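Local coordinates for protein putative cell surface hydrolase (Lactobacillus plantarum, PDB 3LP5) that is probably a cell-surface hydrolase with the alpha/beta hydrolase fold, although its natural substrate and reaction are not known, at residues V7-G12 and E60-I65; F100-H105 and D129-I134; V42-T47 and G66-R71; D78-W83 and G109-L114. One frame throughout, in Å; residues are numbered along the deposited sequence.

Contact 1: V7-G12 and E60-I65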
loop_
_atom_site.group_PDB
_atom_site.type_symbol
_atom_site.label_atom_id
_atom_site.label_comp_id
_atom_site.label_asym_id
_atom_site.label_seq_id
_atom_site.Cartn_x
_atom_site.Cartn_y
_atom_site.Cartn_z
ATOM N N VAL A 7 -2.813 -2.356 10.719
ATOM C CA VAL A 7 -2.858 -2.067 9.301
ATOM C C VAL A 7 -1.692 -1.061 9.045
ATOM O O VAL A 7 -1.757 0.110 9.497
ATOM C CB VAL A 7 -4.157 -1.406 8.917
ATOM C CG1 VAL A 7 -4.219 -1.183 7.390
ATOM C CG2 VAL A 7 -5.313 -2.224 9.391
ATOM N N ILE A 8 -0.635 -1.499 8.366
ATOM C CA ILE A 8 0.555 -0.646 8.132
ATOM C C ILE A 8 0.493 0.082 6.777
ATOM O O ILE A 8 0.318 -0.557 5.773
ATOM C CB ILE A 8 1.861 -1.469 8.288
ATOM C CG1 ILE A 8 1.815 -2.200 9.651
ATOM C CG2 ILE A 8 3.092 -0.540 8.199
ATOM C CD1 ILE A 8 2.931 -3.300 9.933
ATOM N N MET A 9 0.528 1.425 6.784
ATOM C CA MET A 9 0.227 2.221 5.588
ATOM C C MET A 9 1.450 3.032 5.205
ATOM O O MET A 9 2.083 3.682 6.064
ATOM C CB MET A 9 -0.958 3.176 5.826
ATOM C CG MET A 9 -2.274 2.473 6.498
ATOM S SD MET A 9 -3.548 3.708 7.006
ATOM C CE MET A 9 -3.041 3.868 8.706
ATOM N N VAL A 10 1.782 3.016 3.917
ATOM C CA VAL A 10 3.003 3.652 3.407
ATOM C C VAL A 10 2.613 4.503 2.235
ATOM O O VAL A 10 2.048 4.012 1.237
ATOM C CB VAL A 10 4.058 2.613 2.887
ATOM C CG1 VAL A 10 5.300 3.347 2.317
ATOM C CG2 VAL A 10 4.500 1.675 4.039
ATOM N N PRO A 11 2.872 5.791 2.354
ATOM C CA PRO A 11 2.425 6.697 1.333
ATOM C C PRO A 11 3.518 6.879 0.256
ATOM O O PRO A 11 4.512 6.186 0.284
ATOM C CB PRO A 11 2.164 7.986 2.132
ATOM C CG PRO A 11 3.350 8.008 3.143
ATOM C CD PRO A 11 3.485 6.484 3.507
ATOM N N GLY A 12 3.279 7.728 -0.728
ATOM C CA GLY A 12 4.196 7.967 -1.834
ATOM C C GLY A 12 4.892 9.315 -1.713
ATOM O O GLY A 12 5.186 9.784 -0.618
ATOM N N GLU A 60 -6.565 -3.529 16.148
ATOM C CA GLU A 60 -6.334 -3.151 14.738
ATOM C C GLU A 60 -5.849 -1.710 14.585
ATOM O O GLU A 60 -6.558 -0.842 14.025
ATOM C CB GLU A 60 -7.603 -3.400 13.947
ATOM C CG GLU A 60 -7.377 -3.463 12.491
ATOM C CD GLU A 60 -8.600 -4.047 11.833
ATOM O OE1 GLU A 60 -8.592 -5.258 11.533
ATOM O OE2 GLU A 60 -9.603 -3.298 11.702
ATOM N N PRO A 61 -4.633 -1.424 15.118
ATOM C CA PRO A 61 -4.163 -0.061 15.007
ATOM C C PRO A 61 -3.682 0.243 13.578
ATOM O O PRO A 61 -3.246 -0.670 12.857
ATOM C CB PRO A 61 -2.983 -0.010 15.994
ATOM C CG PRO A 61 -2.519 -1.466 16.075
ATOM C CD PRO A 61 -3.762 -2.260 15.968
ATOM N N PHE A 62 -3.804 1.520 13.200
ATOM C CA PHE A 62 -3.286 2.013 11.942
ATOM C C PHE A 62 -1.890 2.501 12.243
ATOM O O PHE A 62 -1.693 3.343 13.139
ATOM C CB PHE A 62 -4.113 3.215 11.449
ATOM C CG PHE A 62 -5.540 2.881 10.998
ATOM C CD1 PHE A 62 -5.948 1.561 10.759
ATOM C CD2 PHE A 62 -6.455 3.915 10.764
ATOM C CE1 PHE A 62 -7.244 1.254 10.308
ATOM C CE2 PHE A 62 -7.780 3.621 10.342
ATOM C CZ PHE A 62 -8.165 2.298 10.117
ATOM N N ILE A 63 -0.914 2.007 11.521
ATOM C CA ILE A 63 0.434 2.522 11.681
ATOM C C ILE A 63 0.907 3.135 10.331
ATOM O O ILE A 63 0.963 2.416 9.325
ATOM C CB ILE A 63 1.335 1.402 12.168
ATOM C CG1 ILE A 63 0.767 0.784 13.469
ATOM C CG2 ILE A 63 2.745 1.942 12.407
ATOM C CD1 ILE A 63 1.633 -0.479 13.946
ATOM N N VAL A 64 1.187 4.455 10.285
ATOM C CA VAL A 64 1.678 5.074 9.050
ATOM C C VAL A 64 3.179 5.031 9.144
ATOM O O VAL A 64 3.740 5.424 10.175
ATOM C CB VAL A 64 1.230 6.556 8.932
ATOM C CG1 VAL A 64 1.833 7.276 7.641
ATOM C CG2 VAL A 64 -0.287 6.620 8.901
ATOM N N ILE A 65 3.832 4.568 8.094
ATOM C CA ILE A 65 5.287 4.625 8.012
ATOM C C ILE A 65 5.663 5.411 6.777
ATOM O O ILE A 65 5.376 4.947 5.663
ATOM C CB ILE A 65 5.944 3.204 7.943
ATOM C CG1 ILE A 65 5.546 2.373 9.159
ATOM C CG2 ILE A 65 7.504 3.347 7.810
ATOM C CD1 ILE A 65 6.036 0.966 9.111
#
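M9 and F62 come together because both side chains leave their strands with CG anti to the carbonyl carbon, and the M9 chain then bends at the sulfur (chi3 -95°). The exact position of M9 CE against F62 is doubtful, but the sulfur makes a Met-aromatic contact, SD lying 5.0 Å from the ring centroid and 27° off the ring normal. A methionine suits this place because its flexible, polarisable thioether can follow an aromatic surface between neighbouring strands. V7 stands beside the same ring and points the same way, with V7 CB 3.9 Å from F62 CD1. V64 shares this face, so V7, M9, F62 and V64 form one apolar patch. I24, L27 and F20 of helix 17-30 cover M9, F62 and V64, while V7 meets L232. An alanine in place of F62 would probably leave the M9 sulfur without its aromatic partner and H35 without the ring it stacks on.

Strands 7-10 and 62-67 are central parallel neighbours in the sheet of this alpha/beta hydrolase fold. Their ladder alternates from strand to strand: V7 N donates to P61 O, I63 N to V7 O, M9 N to I63 O and I65 N to M9 O, all at 2.8 to 2.9 Å. The last is nearly linear at 167°. On the reverse face, the beta-branched I8, I63 and I65 suit an extended backbone. I8 CG2 presses on I65 CD1 at 3.4 Å, tighter than usual for two carbons, beneath F88, L84, A87 and L91 of helix 74-92.

Contact 2: F100-H105 and D129-I134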
loop_
_atom_site.group_PDB
_atom_site.type_symbol
_atom_site.label_atom_id
_atom_site.label_comp_id
_atom_site.label_asym_id
_atom_site.label_seq_id
_atom_site.Cartn_x
_atom_site.Cartn_y
_atom_site.Cartn_z
ATOM N N PHE A 100 -0.276 -9.026 9.873
ATOM C CA PHE A 100 -0.581 -7.614 9.600
ATOM C C PHE A 100 -1.187 -7.447 8.195
ATOM O O PHE A 100 -1.203 -8.388 7.381
ATOM C CB PHE A 100 0.683 -6.708 9.763
ATOM C CG PHE A 100 1.737 -6.948 8.719
ATOM C CD1 PHE A 100 1.900 -6.085 7.684
ATOM C CD2 PHE A 100 2.569 -8.081 8.794
ATOM C CE1 PHE A 100 2.886 -6.282 6.700
ATOM C CE2 PHE A 100 3.565 -8.327 7.789
ATOM C CZ PHE A 100 3.733 -7.431 6.751
ATOM N N TYR A 101 -1.781 -6.284 7.956
ATOM C CA TYR A 101 -2.223 -5.888 6.636
ATOM C C TYR A 101 -1.431 -4.654 6.172
ATOM O O TYR A 101 -0.981 -3.798 6.967
ATOM C CB TYR A 101 -3.713 -5.561 6.637
ATOM C CG TYR A 101 -4.517 -6.514 7.484
ATOM C CD1 TYR A 101 -4.972 -7.688 6.945
ATOM C CD2 TYR A 101 -4.710 -6.285 8.851
ATOM C CE1 TYR A 101 -5.684 -8.576 7.675
ATOM C CE2 TYR A 101 -5.429 -7.197 9.628
ATOM C CZ TYR A 101 -5.918 -8.347 9.018
ATOM O OH TYR A 101 -6.656 -9.295 9.709
ATOM N N ALA A 102 -1.311 -4.537 4.869
ATOM C CA ALA A 102 -0.499 -3.459 4.321
ATOM C C ALA A 102 -1.285 -2.653 3.310
ATOM O O ALA A 102 -2.008 -3.228 2.488
ATOM C CB ALA A 102 0.758 -4.061 3.691
ATOM N N LEU A 103 -1.159 -1.307 3.392
ATOM C CA LEU A 103 -1.687 -0.417 2.397
ATOM C C LEU A 103 -0.514 0.384 1.839
ATOM O O LEU A 103 0.234 1.006 2.608
ATOM C CB LEU A 103 -2.714 0.557 2.984
ATOM C CG LEU A 103 -3.315 1.580 2.014
ATOM C CD1 LEU A 103 -4.253 0.993 1.006
ATOM C CD2 LEU A 103 -4.094 2.719 2.705
ATOM N N GLY A 104 -0.376 0.412 0.517
ATOM C CA GLY A 104 0.664 1.218 -0.162
ATOM C C GLY A 104 0.028 2.194 -1.134
ATOM O O GLY A 104 -0.661 1.798 -2.104
ATOM N N HIS A 105 0.236 3.488 -0.904
ATOM C CA HIS A 105 -0.320 4.464 -1.816
ATOM C C HIS A 105 0.760 4.930 -2.765
ATOM O O HIS A 105 1.859 5.286 -2.347
ATOM C CB HIS A 105 -0.927 5.663 -1.055
ATOM C CG HIS A 105 -1.510 6.698 -1.962
ATOM N ND1 HIS A 105 -1.322 8.046 -1.771
ATOM C CD2 HIS A 105 -2.263 6.580 -3.089
ATOM C CE1 HIS A 105 -1.928 8.722 -2.735
ATOM N NE2 HIS A 105 -2.510 7.855 -3.552
ATOM N N ASP A 129 -1.233 -10.771 5.672
ATOM C CA ASP A 129 -2.464 -11.455 5.251
ATOM C C ASP A 129 -2.998 -10.849 3.955
ATOM O O ASP A 129 -3.438 -11.574 3.021
ATOM C CB ASP A 129 -3.573 -11.309 6.320
ATOM C CG ASP A 129 -3.313 -12.140 7.585
ATOM O OD1 ASP A 129 -2.341 -12.944 7.613
ATOM O OD2 ASP A 129 -4.095 -12.008 8.573
ATOM N N ARG A 130 -3.006 -9.519 3.913
ATOM C CA ARG A 130 -3.570 -8.773 2.783
ATOM C C ARG A 130 -2.732 -7.524 2.466
ATOM O O ARG A 130 -2.226 -6.892 3.383
ATOM C CB ARG A 130 -5.002 -8.363 3.079
ATOM C CG ARG A 130 -5.915 -9.588 3.214
ATOM C CD ARG A 130 -7.428 -9.229 3.148
ATOM N NE ARG A 130 -7.749 -8.497 4.367
ATOM C CZ ARG A 130 -8.313 -9.051 5.438
ATOM N NH1 ARG A 130 -8.603 -10.333 5.421
ATOM N NH2 ARG A 130 -8.568 -8.317 6.516
ATOM N N LEU A 131 -2.543 -7.265 1.171
ATOM C CA LEU A 131 -1.924 -6.055 0.583
ATOM C C LEU A 131 -2.867 -5.325 -0.383
ATOM O O LEU A 131 -3.425 -5.924 -1.312
ATOM C CB LEU A 131 -0.626 -6.431 -0.171
ATOM C CG LEU A 131 0.057 -5.274 -0.946
ATOM C CD1 LEU A 131 0.536 -4.118 0.003
ATOM C CD2 LEU A 131 1.169 -5.925 -1.804
ATOM N N MET A 132 -3.104 -4.055 -0.155
ATOM C CA MET A 132 -3.776 -3.221 -1.173
ATOM C C MET A 132 -2.794 -2.133 -1.631
ATOM O O MET A 132 -2.141 -1.448 -0.808
ATOM C CB MET A 132 -5.100 -2.627 -0.642
ATOM C CG MET A 132 -5.789 -1.484 -1.486
ATOM S SD MET A 132 -7.437 -0.984 -0.807
ATOM C CE MET A 132 -8.373 -2.389 -1.330
ATOM N N THR A 133 -2.712 -1.960 -2.941
ATOM C CA THR A 133 -1.924 -0.877 -3.497
ATOM C C THR A 133 -2.826 0.066 -4.269
ATOM O O THR A 133 -3.866 -0.374 -4.840
ATOM C CB THR A 133 -0.730 -1.378 -4.363
ATOM O OG1 THR A 133 -1.201 -1.960 -5.568
ATOM C CG2 THR A 133 0.117 -2.448 -3.577
ATOM N N ILE A 134 -2.473 1.342 -4.250
ATOM C CA ILE A 134 -3.315 2.343 -4.918
ATOM C C ILE A 134 -2.494 3.060 -5.956
ATOM O O ILE A 134 -1.575 3.816 -5.607
ATOM C CB ILE A 134 -3.922 3.359 -3.950
ATOM C CG1 ILE A 134 -4.771 2.641 -2.872
ATOM C CG2 ILE A 134 -4.869 4.285 -4.685
ATOM C CD1 ILE A 134 -4.846 3.459 -1.592
#
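I134 N donates to G104 O at 2.8 Å, the shortest rung of a parallel ladder that ties strand 99-105 to strand 127-134. Behind it come G104 N to M132 O at 2.9 Å, M132 N to A102 O at 3.0 Å and A102 N to R130 O at 2.9 Å. At the far end D129 N meets F100 O. R130 N, also buried here, has no partner in the model.

Beyond the backbone, the side chains of Y101 and R130 run side by side, and the guanidinium, its plane 17° from the ring's, has Y101 CE1 over one face toward the rim, 3.1 Å from R130 NH2. R130 NE is held by L231 O. An alanine in place of Y101 would probably leave this face of the guanidinium without its flat neighbour and open a gap beside it, with the bond to L231 still in place.

Apolar packing fills the rest. L103 CD1 rests 3.6 Å from I134 CD1 and also reaches M132 CG, beneath I227 of helix 217-231. On the reverse face A102 CB meets L131 CD1 at 3.7 Å, and its small size lets the indole of W112 pack against it.

The two strands belong to a beta-alpha-beta crossover through helix 107-118, and G104 opens a GxSxG sequence consistent with a nucleophile elbow. The chemistry implies an apolar core strand pair joined by five amide bonds, with R130 N the buried exception, whose charged side chains, D129 and R130, lie at the partly exposed end.

Contact 3: V42-T47 and G66-R71; sequences VQTDGT and GFANNR
V42 and F67 form the last parallel bridge between strands 37-42 and 62-67, just where the first turns back toward strand 48-52 through a beta hairpin. That hairpin closes with a type I turn from Q43 to G46 and a G1 bulge. G46 has the positive phi that glycine adopts most easily.

Backbone hydrogen bonds carry the bridge. V42 N donates to G66 O at 2.8 Å, and A68 N donates to V42 O at 2.9 Å. Within the hairpin, Q43 N reaches T47 O and G46 N returns to Q43 O.

Apolar contacts are few. V42 and F67 point the same way, V42 CB meeting the ring edge at F67 CD1, 4.0 Å off, and both rest on W83 of helix 74-92. T44 has its OG1 between the backbone N and the carbonyl carbon (chi1 63°), which leaves CG2 to touch N69 CB at 3.9 Å and A68 CB at 4.0 Å. A threonine fits this surface turn, offering a methyl to its neighbours.

Side-chain hydrogen bonds form within both loops. D45 OD1 accepts from T47 N in an Asx turn, and T47 OG1 donates to the same oxygen. In another Asx turn, N69 OD1 accepts from R71 N at 3.0 Å and also lies over the centre of the R71 guanidinium face.

Water joins the two segments where the strands part: one molecule donates to V42 O at 2.9 Å and accepts from N69 N at 3.0 Å.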
loop_
_atom_site.group_PDB
_atom_site.type_symbol
_atom_site.label_atom_id
_atom_site.label_comp_id
_atom_site.label_asym_id
_atom_site.label_seq_id
_atom_site.Cartn_x
_atom_site.Cartn_y
_atom_site.Cartn_z
ATOM N N VAL A 42 10.801 7.789 9.002
ATOM C CA VAL A 42 12.192 7.329 9.009
ATOM C C VAL A 42 13.039 8.403 8.402
ATOM O O VAL A 42 12.809 8.776 7.236
ATOM C CB VAL A 42 12.396 6.014 8.207
ATOM C CG1 VAL A 42 13.799 5.441 8.438
ATOM C CG2 VAL A 42 11.337 5.000 8.629
ATOM N N GLN A 43 14.064 8.820 9.151
ATOM C CA GLN A 43 15.060 9.841 8.721
ATOM C C GLN A 43 16.090 9.321 7.733
ATOM O O GLN A 43 16.253 8.109 7.573
ATOM C CB GLN A 43 15.779 10.438 9.953
ATOM C CG GLN A 43 14.831 10.913 11.049
ATOM C CD GLN A 43 13.758 11.858 10.527
ATOM O OE1 GLN A 43 12.538 11.562 10.594
ATOM N NE2 GLN A 43 14.189 12.948 9.946
ATOM N N THR A 44 16.801 10.216 7.066
ATOM C CA THR A 44 17.649 9.759 5.980
ATOM C C THR A 44 18.893 8.981 6.444
ATOM O O THR A 44 19.597 8.379 5.611
ATOM C CB THR A 44 18.080 10.903 5.070
ATOM O OG1 THR A 44 18.857 11.802 5.846
ATOM C CG2 THR A 44 16.861 11.627 4.457
ATOM N N ASP A 45 19.164 9.000 7.751
ATOM C CA ASP A 45 20.221 8.195 8.336
ATOM C C ASP A 45 19.637 6.927 8.998
ATOM O O ASP A 45 20.367 6.182 9.632
ATOM C CB ASP A 45 21.064 9.039 9.340
ATOM C CG ASP A 45 20.244 9.509 10.565
ATOM O OD1 ASP A 45 19.028 9.252 10.613
ATOM O OD2 ASP A 45 20.801 10.130 11.515
ATOM N N GLY A 46 18.323 6.685 8.863
ATOM C CA GLY A 46 17.700 5.471 9.403
ATOM C C GLY A 46 17.164 5.524 10.819
ATOM O O GLY A 46 16.527 4.577 11.303
ATOM N N THR A 47 17.353 6.637 11.504
ATOM C CA THR A 47 16.684 6.794 12.773
ATOM C C THR A 47 15.203 7.147 12.520
ATOM O O THR A 47 14.798 7.463 11.366
ATOM C CB THR A 47 17.378 7.881 13.582
ATOM O OG1 THR A 47 17.252 9.121 12.871
ATOM C CG2 THR A 47 18.918 7.487 13.775
ATOM N N GLY A 66 6.265 6.597 6.956
ATOM C CA GLY A 66 6.798 7.330 5.813
ATOM C C GLY A 66 8.232 7.736 6.019
ATOM O O GLY A 66 8.902 7.312 6.992
ATOM N N PHE A 67 8.730 8.515 5.085
ATOM C CA PHE A 67 10.186 8.758 5.006
ATOM C C PHE A 67 10.480 10.225 4.821
ATOM O O PHE A 67 9.809 10.861 3.998
ATOM C CB PHE A 67 10.754 7.947 3.826
ATOM C CG PHE A 67 10.236 6.537 3.770
ATOM C CD1 PHE A 67 10.697 5.582 4.667
ATOM C CD2 PHE A 67 9.211 6.192 2.855
ATOM C CE1 PHE A 67 10.192 4.268 4.647
ATOM C CE2 PHE A 67 8.701 4.926 2.829
ATOM C CZ PHE A 67 9.171 3.943 3.753
ATOM N N ALA A 68 11.522 10.739 5.503
ATOM C CA ALA A 68 12.004 12.105 5.278
ATOM C C ALA A 68 12.339 12.192 3.800
ATOM O O ALA A 68 11.952 13.172 3.137
ATOM C CB ALA A 68 13.268 12.443 6.121
ATOM N N ASN A 69 13.015 11.170 3.260
ATOM C CA ASN A 69 13.262 11.172 1.795
ATOM C C ASN A 69 12.178 10.340 1.153
ATOM O O ASN A 69 12.295 9.072 1.073
ATOM C CB ASN A 69 14.649 10.614 1.394
ATOM C CG ASN A 69 14.774 10.365 -0.138
ATOM O OD1 ASN A 69 13.827 10.618 -0.917
ATOM N ND2 ASN A 69 15.935 9.827 -0.574
ATOM N N ASN A 70 11.108 11.026 0.724
ATOM C CA ASN A 70 9.968 10.333 0.081
ATOM C C ASN A 70 9.897 10.553 -1.422
ATOM O O ASN A 70 8.826 10.413 -2.019
ATOM C CB ASN A 70 8.614 10.723 0.732
ATOM C CG ASN A 70 8.326 12.231 0.612
ATOM O OD1 ASN A 70 9.174 12.984 0.205
ATOM N ND2 ASN A 70 7.150 12.644 0.978
ATOM N N ARG A 71 11.027 10.853 -2.041
ATOM C CA ARG A 71 11.074 11.198 -3.474
ATOM C C ARG A 71 10.996 10.036 -4.447
ATOM O O ARG A 71 11.180 8.874 -4.075
ATOM C CB ARG A 71 12.376 11.970 -3.769
ATOM C CG ARG A 71 12.342 13.326 -3.190
ATOM C CD ARG A 71 13.535 14.059 -3.642
ATOM N NE ARG A 71 14.485 13.979 -2.567
ATOM C CZ ARG A 71 15.551 13.221 -2.529
ATOM N NH1 ARG A 71 15.870 12.457 -3.587
ATOM N NH2 ARG A 71 16.322 13.274 -1.425
HETATM O O HOH W 1 14.362 8.993 4.819
#

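Contact 4: D78-W83 and G109-L114; sequences DKQAVW and GLIWTL
Between segments 78-83 and 109-114, A81 and I111 have the nearest CA atoms, 5.1 Å apart. The contact is mainly apolar. A81 CB lies 3.8 Å from L114 CD2, and alanine suits the spot because a small residue lets the helices draw close. I111 faces the other helix with CG1 anti to the carbonyl carbon and CG2 anti to the backbone N (chi1 -58°). Its CG2 thereby rests 3.6 Å from Q80 O, and its CD1 lies 3.7 Å from Q80 CB. The same side chain also meets F67, I77 and L84, so a branched aliphatic group serves well among several apolar neighbours.

The segments cross at -64°, and both helices pack on one face of the sheet, as in the alpha/beta hydrolase fold, where 107-118 follows the probable nucleophile elbow.

Polar side chains touch the second helix with their ends while bonding to other groups. Q80 OE1 comes 3.3 Å from I111 CD1, but NE2 donates to N69 O and R71 O, which fixes the group's rotation. D78 OD1 lies 3.4 Å from L114 CD2, while OD2 forms a salt bridge with K74; the nearby E154 carboxylate would probably raise the pKa of one of the two acids, an effect that K74 would offset.

Within helix 107-118, T113 OG1 donates to G109 O at 2.8 Å, reaching it from the opposite face of the carbonyl plane to T113 N.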
loop_
_atom_site.group_PDB
_atom_site.type_symbol
_atom_site.label_atom_id
_atom_site.label_comp_id
_atom_site.label_asym_id
_atom_site.label_seq_id
_atom_site.Cartn_x
_atom_site.Cartn_y
_atom_site.Cartn_z
ATOM N N ASP A 78 14.643 2.062 -3.652
ATOM C CA ASP A 78 15.511 0.983 -3.068
ATOM C C ASP A 78 15.884 1.324 -1.619
ATOM O O ASP A 78 15.895 0.443 -0.786
ATOM C CB ASP A 78 16.776 0.724 -3.910
ATOM C CG ASP A 78 16.478 -0.040 -5.225
ATOM O OD1 ASP A 78 15.402 -0.659 -5.393
ATOM O OD2 ASP A 78 17.321 -0.021 -6.112
ATOM N N LYS A 79 16.160 2.604 -1.321
ATOM C CA LYS A 79 16.395 3.034 0.091
ATOM C C LYS A 79 15.153 2.987 0.959
ATOM O O LYS A 79 15.250 2.664 2.137
ATOM C CB LYS A 79 16.953 4.480 0.154
ATOM C CG LYS A 79 18.277 4.659 -0.567
ATOM C CD LYS A 79 18.675 6.120 -0.657
ATOM C CE LYS A 79 19.812 6.341 -1.676
ATOM N NZ LYS A 79 20.555 7.610 -1.356
ATOM N N GLN A 80 14.009 3.388 0.414
ATOM C CA GLN A 80 12.761 3.376 1.201
ATOM C C GLN A 80 12.359 1.972 1.613
ATOM O O GLN A 80 11.776 1.777 2.678
ATOM C CB GLN A 80 11.619 4.120 0.468
ATOM C CG GLN A 80 11.967 5.647 0.289
ATOM C CD GLN A 80 11.415 6.239 -1.061
ATOM O OE1 GLN A 80 10.830 5.525 -1.866
ATOM N NE2 GLN A 80 11.577 7.546 -1.265
ATOM N N ALA A 81 12.701 0.991 0.791
ATOM C CA ALA A 81 12.433 -0.412 1.166
ATOM C C ALA A 81 13.295 -0.868 2.323
ATOM O O ALA A 81 12.805 -1.553 3.174
ATOM C CB ALA A 81 12.572 -1.337 -0.029
ATOM N N VAL A 82 14.546 -0.393 2.391
ATOM C CA VAL A 82 15.400 -0.614 3.547
ATOM C C VAL A 82 14.911 0.132 4.741
ATOM O O VAL A 82 14.878 -0.423 5.821
ATOM C CB VAL A 82 16.808 -0.194 3.252
ATOM C CG1 VAL A 82 17.695 -0.329 4.505
ATOM C CG2 VAL A 82 17.373 -1.025 2.039
ATOM N N TRP A 83 14.569 1.417 4.595
ATOM C CA TRP A 83 13.967 2.141 5.704
ATOM C C TRP A 83 12.664 1.500 6.230
ATOM O O TRP A 83 12.391 1.478 7.460
ATOM C CB TRP A 83 13.720 3.621 5.292
ATOM C CG TRP A 83 15.035 4.401 5.081
ATOM C CD1 TRP A 83 16.177 4.278 5.792
ATOM C CD2 TRP A 83 15.258 5.461 4.124
ATOM N NE1 TRP A 83 17.160 5.155 5.288
ATOM C CE2 TRP A 83 16.603 5.898 4.274
ATOM C CE3 TRP A 83 14.437 6.103 3.159
ATOM C CZ2 TRP A 83 17.159 6.911 3.454
ATOM C CZ3 TRP A 83 15.006 7.085 2.323
ATOM C CH2 TRP A 83 16.330 7.510 2.500
ATOM N N GLY A 109 3.191 1.489 -2.725
ATOM C CA GLY A 109 2.870 0.102 -3.144
ATOM C C GLY A 109 4.128 -0.629 -3.636
ATOM O O GLY A 109 4.283 -1.830 -3.418
ATOM N N LEU A 110 4.997 0.095 -4.365
ATOM C CA LEU A 110 6.296 -0.435 -4.794
ATOM C C LEU A 110 7.251 -0.683 -3.623
ATOM O O LEU A 110 7.984 -1.736 -3.551
ATOM C CB LEU A 110 6.997 0.564 -5.770
ATOM C CG LEU A 110 6.149 1.228 -6.855
ATOM C CD1 LEU A 110 7.063 1.938 -7.913
ATOM C CD2 LEU A 110 5.274 0.165 -7.511
ATOM N N ILE A 111 7.313 0.295 -2.736
ATOM C CA ILE A 111 8.089 0.109 -1.478
ATOM C C ILE A 111 7.655 -1.157 -0.723
ATOM O O ILE A 111 8.506 -2.033 -0.406
ATOM C CB ILE A 111 8.034 1.339 -0.610
ATOM C CG1 ILE A 111 8.585 2.523 -1.390
ATOM C CG2 ILE A 111 8.832 1.084 0.750
ATOM C CD1 ILE A 111 8.159 3.960 -0.838
ATOM N N TRP A 112 6.343 -1.308 -0.500
ATOM C CA TRP A 112 5.813 -2.536 0.128
ATOM C C TRP A 112 6.212 -3.747 -0.683
ATOM O O TRP A 112 6.646 -4.744 -0.111
ATOM C CB TRP A 112 4.248 -2.583 0.257
ATOM C CG TRP A 112 3.747 -2.107 1.508
ATOM C CD1 TRP A 112 2.937 -0.984 1.709
ATOM C CD2 TRP A 112 4.053 -2.621 2.819
ATOM N NE1 TRP A 112 2.681 -0.834 3.059
ATOM C CE2 TRP A 112 3.389 -1.788 3.758
ATOM C CE3 TRP A 112 4.788 -3.734 3.289
ATOM C CZ2 TRP A 112 3.443 -2.024 5.152
ATOM C CZ3 TRP A 112 4.858 -3.960 4.691
ATOM C CH2 TRP A 112 4.188 -3.103 5.595
ATOM N N THR A 113 6.101 -3.668 -2.017
ATOM C CA THR A 113 6.349 -4.904 -2.769
ATOM C C THR A 113 7.779 -5.394 -2.620
ATOM O O THR A 113 8.052 -6.592 -2.556
ATOM C CB THR A 113 6.041 -4.726 -4.314
ATOM O OG1 THR A 113 4.664 -4.353 -4.472
ATOM C CG2 THR A 113 6.246 -6.016 -5.049
ATOM N N LEU A 114 8.713 -4.460 -2.727
ATOM C CA LEU A 114 10.104 -4.782 -2.695
ATOM C C LEU A 114 10.422 -5.326 -1.260
ATOM O O LEU A 114 11.109 -6.331 -1.103
ATOM C CB LEU A 114 10.927 -3.527 -3.089
ATOM C CG LEU A 114 12.422 -3.769 -3.277
ATOM C CD1 LEU A 114 12.688 -4.803 -4.364
ATOM C CD2 LEU A 114 13.163 -2.436 -3.589
#

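Contacts 1 and 2 are neighbouring parts of one sheet, their centres about 9 Å apart. Strand 7-10 bonds to strand 99-105 through I8 N and Y101 O at 2.7 Å and through V10 O and H105 N at 2.9 Å. Contact 3 extends strand 62-67 beyond contact 1 and meets contact 4 where F67 CE1 packs 3.5 Å from Q80 O. W112, on the helix of contact 4, packs against I8, A102 and F100, linking contacts 1 and 2 from one side. The probable nucleophile elbow begins at G104; the side chains of V10 and I111 touch residues of this elbow. The side chain of F62 is about 6 Å from a bound sodium ion, and those of T44 and D78 are each about 8 Å from one.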